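Putative heme binding protein (PDB 6EU8) probably binds heme, as a HmuY-family protein of the periodontal bacterium Tannerella forsythia, seen here in its heme-free form. Local coordinates at residues Lys13-Asp18 with Val187-Glu192; Val28-Gly33 with Tyr191-Lys196; Lys141-Glu146 with Ile172-Ala177. One frame throughout, in Å; residues are numbered along the deposited sequence.

Contact 1. Residues Lys13-Asp18 with Val187-Glu192; sequences KSKTID and VSFNYE
Lys15 and Phe189 face each other as a hydrogen-bonded pair of an antiparallel ladder: Lys15 N donates to Phe189 O at 2.9 Å and Lys15 O accepts from Phe189 N. Lys13 with Tyr191 and Ile17 with Val187 repeat this pairing. Ile17, Val187, Phe189 and Tyr191 are buried on this face, whereas Lys13 carries its chain off into the open. With CG between its own backbone N and carbonyl carbon (chi1 49°), the Phe189 ring leans toward residues 13-18, and Lys15 CB stands over its face, 4.1 Å from the centroid, a CH-pi contact. Ile17 CG1 approaches Phe189 CE1 at 4.0 Å, while Lys15 CG lies at the edge of the Tyr191 ring and Lys13 CA over one of its faces. Ile73 of strand 71-74 touches Ile17, Val187 and Phe189.

The other face carries short polar side chains and is more open to solvent. Ser14 OG donates to Asn190 OD1 at 2.5 Å, from 45° above the amide carbonyl plane, and Thr16 OG1 shares a hydrogen bond of 2.8 Å with Ser188 OG. Both links join non-hydrogen-bonded pairs. This strand pair is therefore two-faced: carbon and rings lie on its inner side, hydroxyls and an amide tie the strands outside, and Lys15 lays CB and CG against the rings and then bends away, its NZ hydrogen-bonded to Gly33 O.

Contact 2. Residues Val28-Gly33 with Tyr191-Lys196; sequences VNLETG and YEFQPK
Leu30, Tyr191 and Phe193 bring together the turn between strands 24-28 and 35-39 of the four-strand sheet and strand 184-194 of the large antiparallel sheet, so that the contact packs one sheet's connection against the other's last strand. The turn contains an Asx motif: Asn29 OD1 accepts from Thr32 N at 2.9 Å and, more weakly, from Glu31 N, and residues 30 to 32 have helical backbone angles.

Leu30 has the most surface buried here. Its CD2 branch sits over the centre of the Tyr191 ring, 3.6 Å from the centroid and only 10° off the ring normal, a well-centred CH-pi contact. The same tyrosine reaches past this methyl to the turn backbone, where its OH donates to Leu30 O at 2.9 Å. Leu30 is thus held twice by one side chain, its methyl by the ring face and its carbonyl oxygen by the hydroxyl.

Phe193, two residues on and on the same side of the strand, takes the next part of the turn. Leu30 CB meets its CD1 at 3.8 Å, and the backbone from Leu30 C to Glu31 CA passes over one ring face, with Glu31 N above the ring centre. His70, whose ring also meets Phe193, accepts a hydrogen bond at ND1 from Leu30 N.

Glu31 CB lies 3.6 Å from Phe193 CE2, and the extended chain leads to the end of the protein. There OE2 lies beside Pro195 CB, and a water stands 2.8 Å from Glu31 OE2 and 2.7 Å from Lys196 O.

Contact 3. Residues Lys141-Glu146 with Ile172-Ala177; sequences KTWIVE and IKFTDA
Trp143 lays its indole against Phe174, the closest approach being Trp143 CE3 to Phe174 CB at 3.4 Å. The two side chains cross at about a right angle, yet their rings are only moderately inclined: the five-membered ring and the phenyl ring have planes 32° apart and centroids 4.5 Å apart. Each ring places an atom over a face of the other, Phe174 CD2 above the indole and Trp143 CD2 above the phenyl, both offset toward the rim. At the far end of the indole, Trp143 CH2 meets Ala177 CB at 3.7 Å, and Asp176 O lies near the ring plane at its edge.

The other faces of both rings are covered too, the indole by Ile144 CD1 and the phenyl by Ile172 CG2. Trp143 NE1, the polar atom of this buried indole, is hydrogen-bonded to Phe76 O, while the Phe76 ring meets the indole edge-to-face.

This is core packing between a 3-10 segment, leading into strand 144-146, and strand 169-178 of the large sheet. Strand 144-146 pairs with 154-155 in a separate two-strand sheet, and Leu155, Phe160 of strand 160-163 and Val187 of strand 184-194 also touch Trp143.

Overall arrangement
From the N terminus, strand 11-18 waits for almost the whole chain before contact 1 pairs it with strand 184-194. The chain then enters the turn 28-33, which contact 2 joins to the end of that same last strand. The span of contact 2 starts inside that of contact 1 and ends beyond it, so the two closures cross while sharing Tyr191 and Glu192. Contact 3 closes a much shorter loop within both. Strand 169-178 lies beside strand 184-194, with Ser188 hydrogen-bonded through the backbone to Thr175 and Asp176. To this C-terminal part of the large sheet, contact 2 ties the turn of the four-strand sheet and contact 3 the 3-10 segment before strand 144-146.

Contact 1. Residues Lys13-Asp18 with Val187-Glu192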
# COMPACT_ATOMS: atom_id res chain seq x y z
N LYS A 13 -14.08 10.54 2.34
CA LYS A 13 -13.41 11.07 1.15
C LYS A 13 -13.04 9.92 0.21
O LYS A 13 -13.12 8.74 0.58
CB LYS A 13 -12.12 11.83 1.50
CG LYS A 13 -12.26 13.03 2.43
CD LYS A 13 -12.90 14.22 1.71
CE LYS A 13 -13.10 15.42 2.63
NZ LYS A 13 -11.80 16.03 3.03
N SER A 14 -12.65 10.32 -1.00
CA SER A 14 -12.09 9.43 -2.03
C SER A 14 -10.69 9.93 -2.37
O SER A 14 -10.44 11.12 -2.27
CB SER A 14 -12.96 9.43 -3.28
OG SER A 14 -14.27 8.95 -3.02
N LYS A 15 -9.80 9.02 -2.77
CA LYS A 15 -8.45 9.39 -3.21
C LYS A 15 -8.02 8.59 -4.42
O LYS A 15 -8.42 7.44 -4.57
CB LYS A 15 -7.42 9.09 -2.13
CG LYS A 15 -7.28 10.13 -1.05
CD LYS A 15 -6.65 11.38 -1.61
CE LYS A 15 -5.81 12.08 -0.58
NZ LYS A 15 -5.51 13.43 -1.13
N THR A 16 -7.17 9.20 -5.24
CA THR A 16 -6.52 8.52 -6.36
C THR A 16 -5.01 8.73 -6.24
O THR A 16 -4.54 9.87 -6.19
CB THR A 16 -7.04 9.03 -7.71
OG1 THR A 16 -8.44 8.72 -7.81
CG2 THR A 16 -6.29 8.36 -8.86
N ILE A 17 -4.26 7.63 -6.14
CA ILE A 17 -2.81 7.65 -5.92
C ILE A 17 -2.06 7.09 -7.15
O ILE A 17 -2.31 5.97 -7.60
CB ILE A 17 -2.40 6.82 -4.66
CG1 ILE A 17 -3.15 7.28 -3.41
CG2 ILE A 17 -0.88 6.81 -4.47
CD1 ILE A 17 -2.86 8.71 -2.97
N ASP A 18 -1.10 7.86 -7.65
CA ASP A 18 -0.21 7.39 -8.72
C ASP A 18 0.93 6.57 -8.13
O ASP A 18 1.96 7.13 -7.72
CB ASP A 18 0.32 8.57 -9.53
CG ASP A 18 1.25 8.16 -10.66
OD1 ASP A 18 1.59 6.96 -10.80
OD2 ASP A 18 1.68 9.07 -11.40
N VAL A 187 -4.18 3.84 -8.13
CA VAL A 187 -4.97 3.17 -7.11
C VAL A 187 -5.98 4.14 -6.52
O VAL A 187 -5.58 5.16 -5.95
CB VAL A 187 -4.04 2.60 -6.01
CG1 VAL A 187 -4.85 1.95 -4.89
CG2 VAL A 187 -3.05 1.61 -6.60
N SER A 188 -7.28 3.83 -6.66
CA SER A 188 -8.39 4.67 -6.10
C SER A 188 -9.15 3.94 -5.01
O SER A 188 -9.36 2.73 -5.11
CB SER A 188 -9.35 5.12 -7.22
OG SER A 188 -8.71 5.93 -8.17
N PHE A 189 -9.55 4.67 -3.94
CA PHE A 189 -10.36 4.10 -2.88
C PHE A 189 -11.23 5.16 -2.24
O PHE A 189 -10.89 6.34 -2.26
CB PHE A 189 -9.46 3.44 -1.79
CG PHE A 189 -8.33 4.32 -1.31
CD1 PHE A 189 -7.13 4.37 -2.00
CD2 PHE A 189 -8.47 5.11 -0.17
CE1 PHE A 189 -6.09 5.21 -1.57
CE2 PHE A 189 -7.43 5.93 0.27
CZ PHE A 189 -6.24 5.98 -0.42
N ASN A 190 -12.36 4.70 -1.71
CA ASN A 190 -13.22 5.51 -0.84
C ASN A 190 -12.91 5.12 0.59
O ASN A 190 -12.56 3.97 0.86
CB ASN A 190 -14.69 5.23 -1.17
CG ASN A 190 -15.07 5.60 -2.60
OD1 ASN A 190 -14.43 6.44 -3.23
ND2 ASN A 190 -16.12 4.96 -3.11
N TYR A 191 -13.00 6.06 1.54
CA TYR A 191 -12.83 5.71 2.94
C TYR A 191 -13.69 6.53 3.93
O TYR A 191 -14.14 7.61 3.58
CB TYR A 191 -11.33 5.79 3.36
CG TYR A 191 -10.73 7.15 3.33
CD1 TYR A 191 -10.17 7.68 2.17
CD2 TYR A 191 -10.72 7.95 4.48
CE1 TYR A 191 -9.59 8.94 2.16
CE2 TYR A 191 -10.16 9.20 4.47
CZ TYR A 191 -9.59 9.69 3.34
OH TYR A 191 -9.02 10.93 3.34
N GLU A 192 -13.85 5.99 5.12
CA GLU A 192 -14.47 6.71 6.26
C GLU A 192 -13.51 6.57 7.46
O GLU A 192 -13.35 5.48 8.02
CB GLU A 192 -15.88 6.15 6.56
CG GLU A 192 -16.82 6.23 5.36
CD GLU A 192 -18.30 5.98 5.69
OE1 GLU A 192 -18.62 5.48 6.78
OE2 GLU A 192 -19.15 6.28 4.80

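Contact 2. Residues Val28-Gly33 with Tyr191-Lys196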
# COMPACT_ATOMS: atom_id res chain seq x y z
N VAL A 28 0.24 8.34 2.78
CA VAL A 28 -1.11 8.97 2.75
C VAL A 28 -1.63 9.24 4.17
O VAL A 28 -1.74 8.33 4.98
CB VAL A 28 -2.15 8.07 2.02
CG1 VAL A 28 -3.53 8.77 1.88
CG2 VAL A 28 -1.64 7.63 0.64
N ASN A 29 -1.98 10.52 4.42
CA ASN A 29 -2.68 10.95 5.64
C ASN A 29 -4.19 10.99 5.36
O ASN A 29 -4.65 11.82 4.56
CB ASN A 29 -2.19 12.35 6.04
CG ASN A 29 -2.68 12.78 7.41
OD1 ASN A 29 -3.86 12.63 7.73
ND2 ASN A 29 -1.77 13.31 8.22
N LEU A 30 -4.92 10.05 5.94
CA LEU A 30 -6.37 9.94 5.75
C LEU A 30 -7.17 11.00 6.52
O LEU A 30 -8.31 11.29 6.14
CB LEU A 30 -6.84 8.55 6.14
CG LEU A 30 -6.22 7.39 5.35
CD1 LEU A 30 -6.52 6.06 6.02
CD2 LEU A 30 -6.72 7.42 3.91
N GLU A 31 -6.57 11.57 7.57
CA GLU A 31 -7.24 12.61 8.35
C GLU A 31 -7.26 13.92 7.56
O GLU A 31 -8.30 14.55 7.43
CB GLU A 31 -6.59 12.80 9.74
CG GLU A 31 -7.33 13.82 10.64
CD GLU A 31 -6.97 13.77 12.12
OE1 GLU A 31 -6.01 13.08 12.54
OE2 GLU A 31 -7.67 14.44 12.90
N THR A 32 -6.11 14.30 7.01
CA THR A 32 -5.92 15.57 6.30
C THR A 32 -6.00 15.49 4.78
O THR A 32 -6.17 16.52 4.11
CB THR A 32 -4.55 16.18 6.62
OG1 THR A 32 -3.50 15.32 6.13
CG2 THR A 32 -4.38 16.40 8.12
N GLY A 33 -5.82 14.30 4.21
CA GLY A 33 -5.71 14.14 2.77
C GLY A 33 -4.34 14.41 2.13
O GLY A 33 -4.20 14.26 0.92
N TYR A 191 -13.00 6.06 1.54
CA TYR A 191 -12.83 5.71 2.94
C TYR A 191 -13.69 6.53 3.93
O TYR A 191 -14.14 7.61 3.58
CB TYR A 191 -11.33 5.79 3.36
CG TYR A 191 -10.73 7.15 3.33
CD1 TYR A 191 -10.17 7.68 2.17
CD2 TYR A 191 -10.72 7.95 4.48
CE1 TYR A 191 -9.59 8.94 2.16
CE2 TYR A 191 -10.16 9.20 4.47
CZ TYR A 191 -9.59 9.69 3.34
OH TYR A 191 -9.02 10.93 3.34
N GLU A 192 -13.85 5.99 5.12
CA GLU A 192 -14.47 6.71 6.26
C GLU A 192 -13.51 6.57 7.46
O GLU A 192 -13.35 5.48 8.02
CB GLU A 192 -15.88 6.15 6.56
CG GLU A 192 -16.82 6.23 5.36
CD GLU A 192 -18.30 5.98 5.69
OE1 GLU A 192 -18.62 5.48 6.78
OE2 GLU A 192 -19.15 6.28 4.80
N PHE A 193 -12.87 7.68 7.84
CA PHE A 193 -11.83 7.72 8.90
C PHE A 193 -12.41 8.33 10.18
O PHE A 193 -12.98 9.41 10.09
CB PHE A 193 -10.66 8.59 8.41
CG PHE A 193 -9.55 8.79 9.42
CD1 PHE A 193 -8.49 7.89 9.52
CD2 PHE A 193 -9.55 9.90 10.24
CE1 PHE A 193 -7.47 8.08 10.43
CE2 PHE A 193 -8.53 10.10 11.15
CZ PHE A 193 -7.49 9.18 11.26
N GLN A 194 -12.25 7.63 11.30
CA GLN A 194 -12.65 8.14 12.63
C GLN A 194 -11.41 8.71 13.40
O GLN A 194 -10.64 7.90 13.93
CB GLN A 194 -13.30 7.02 13.43
CG GLN A 194 -13.75 7.43 14.84
CD GLN A 194 -14.67 8.64 14.84
OE1 GLN A 194 -15.81 8.56 14.37
NE2 GLN A 194 -14.18 9.79 15.32
N PRO A 195 -11.26 10.07 13.49
CA PRO A 195 -10.15 10.63 14.28
C PRO A 195 -10.32 10.44 15.79
O PRO A 195 -11.44 10.27 16.28
CB PRO A 195 -10.16 12.13 13.92
CG PRO A 195 -11.15 12.30 12.83
CD PRO A 195 -12.08 11.14 12.89
N LYS A 196 -9.19 10.45 16.49
CA LYS A 196 -9.17 10.47 17.96
C LYS A 196 -8.68 11.84 18.41
O LYS A 196 -8.23 12.68 17.62
CB LYS A 196 -8.24 9.38 18.52
CG LYS A 196 -8.87 8.00 18.62
CD LYS A 196 -10.05 8.01 19.59
CE LYS A 196 -10.30 6.65 20.20
NZ LYS A 196 -10.63 5.65 19.15
OXT LYS A 196 -8.73 12.15 19.60
O HOH W 1 -6.72 10.91 14.87
O HOH W 2 -6.95 14.06 15.63

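Contact 3. Residues Lys141-Glu146 with Ile172-Ala177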
# COMPACT_ATOMS: atom_id res chain seq x y z
N LYS A 141 -3.04 -6.73 1.20
CA LYS A 141 -2.56 -7.27 -0.11
C LYS A 141 -3.68 -7.94 -0.87
O LYS A 141 -3.71 -7.93 -2.12
CB LYS A 141 -1.43 -8.27 0.13
CG LYS A 141 -0.68 -8.77 -1.11
CD LYS A 141 0.25 -9.94 -0.75
CE LYS A 141 0.68 -10.75 -1.95
NZ LYS A 141 1.87 -10.16 -2.59
N THR A 142 -4.64 -8.50 -0.14
CA THR A 142 -5.78 -9.17 -0.77
C THR A 142 -6.80 -8.27 -1.47
O THR A 142 -7.79 -8.78 -2.03
CB THR A 142 -6.51 -10.10 0.22
OG1 THR A 142 -7.29 -9.36 1.17
CG2 THR A 142 -5.52 -11.03 0.91
N TRP A 143 -6.62 -6.94 -1.47
CA TRP A 143 -7.48 -6.04 -2.25
C TRP A 143 -7.48 -6.40 -3.75
O TRP A 143 -8.45 -6.13 -4.43
CB TRP A 143 -7.12 -4.56 -2.04
CG TRP A 143 -5.92 -4.00 -2.81
CD1 TRP A 143 -4.60 -4.12 -2.51
CD2 TRP A 143 -6.00 -3.17 -3.97
NE1 TRP A 143 -3.84 -3.45 -3.45
CE2 TRP A 143 -4.68 -2.82 -4.33
CE3 TRP A 143 -7.07 -2.68 -4.73
CZ2 TRP A 143 -4.39 -2.02 -5.44
CZ3 TRP A 143 -6.79 -1.85 -5.82
CH2 TRP A 143 -5.46 -1.52 -6.17
N ILE A 144 -6.39 -7.02 -4.21
CA ILE A 144 -6.32 -7.61 -5.57
C ILE A 144 -6.59 -9.11 -5.45
O ILE A 144 -5.86 -9.82 -4.76
CB ILE A 144 -4.91 -7.37 -6.18
CG1 ILE A 144 -4.60 -5.89 -6.35
CG2 ILE A 144 -4.71 -8.18 -7.48
CD1 ILE A 144 -5.52 -5.13 -7.28
N VAL A 145 -7.64 -9.60 -6.12
CA VAL A 145 -7.88 -11.02 -6.21
C VAL A 145 -6.90 -11.66 -7.24
O VAL A 145 -6.31 -12.70 -6.95
CB VAL A 145 -9.33 -11.32 -6.65
CG1 VAL A 145 -9.57 -12.84 -6.79
CG2 VAL A 145 -10.33 -10.71 -5.66
N GLU A 146 -6.82 -11.05 -8.42
CA GLU A 146 -5.92 -11.51 -9.51
C GLU A 146 -5.33 -10.32 -10.23
O GLU A 146 -6.05 -9.35 -10.50
CB GLU A 146 -6.71 -12.24 -10.61
CG GLU A 146 -7.25 -13.62 -10.36
CD GLU A 146 -7.71 -14.21 -11.70
OE1 GLU A 146 -6.84 -14.47 -12.56
OE2 GLU A 146 -8.94 -14.32 -11.93
N ILE A 172 -12.15 1.15 4.55
CA ILE A 172 -11.61 1.42 3.22
C ILE A 172 -12.19 0.45 2.18
O ILE A 172 -12.22 -0.76 2.43
CB ILE A 172 -10.05 1.30 3.21
CG1 ILE A 172 -9.39 2.23 4.27
CG2 ILE A 172 -9.52 1.59 1.82
CD1 ILE A 172 -7.87 2.10 4.40
N LYS A 173 -12.70 0.99 1.07
CA LYS A 173 -13.14 0.18 -0.08
C LYS A 173 -12.39 0.65 -1.30
O LYS A 173 -12.52 1.80 -1.74
CB LYS A 173 -14.66 0.33 -0.30
CG LYS A 173 -15.18 -0.58 -1.42
CD LYS A 173 -16.54 -1.19 -1.11
CE LYS A 173 -17.19 -1.77 -2.37
NZ LYS A 173 -17.94 -3.04 -2.11
N PHE A 174 -11.57 -0.24 -1.89
CA PHE A 174 -10.82 0.07 -3.10
C PHE A 174 -11.75 -0.02 -4.29
O PHE A 174 -12.61 -0.89 -4.33
CB PHE A 174 -9.61 -0.86 -3.29
CG PHE A 174 -8.54 -0.67 -2.23
CD1 PHE A 174 -8.61 -1.38 -1.04
CD2 PHE A 174 -7.47 0.21 -2.43
CE1 PHE A 174 -7.66 -1.20 -0.04
CE2 PHE A 174 -6.53 0.39 -1.43
CZ PHE A 174 -6.61 -0.34 -0.24
N THR A 175 -11.64 0.94 -5.20
CA THR A 175 -12.55 1.04 -6.34
C THR A 175 -11.88 0.84 -7.70
O THR A 175 -12.55 0.38 -8.64
CB THR A 175 -13.31 2.38 -6.36
OG1 THR A 175 -12.42 3.49 -6.50
CG2 THR A 175 -14.15 2.53 -5.10
N ASP A 176 -10.60 1.19 -7.83
CA ASP A 176 -9.89 1.08 -9.11
C ASP A 176 -8.40 0.79 -8.91
O ASP A 176 -7.78 1.28 -7.95
CB ASP A 176 -10.03 2.38 -9.95
CG ASP A 176 -11.50 2.82 -10.16
OD1 ASP A 176 -12.05 3.56 -9.29
OD2 ASP A 176 -12.10 2.47 -11.22
N ALA A 177 -7.84 0.02 -9.84
CA ALA A 177 -6.38 -0.24 -9.92
C ALA A 177 -5.72 0.27 -11.19
O ALA A 177 -4.49 0.17 -11.34
CB ALA A 177 -6.13 -1.72 -9.79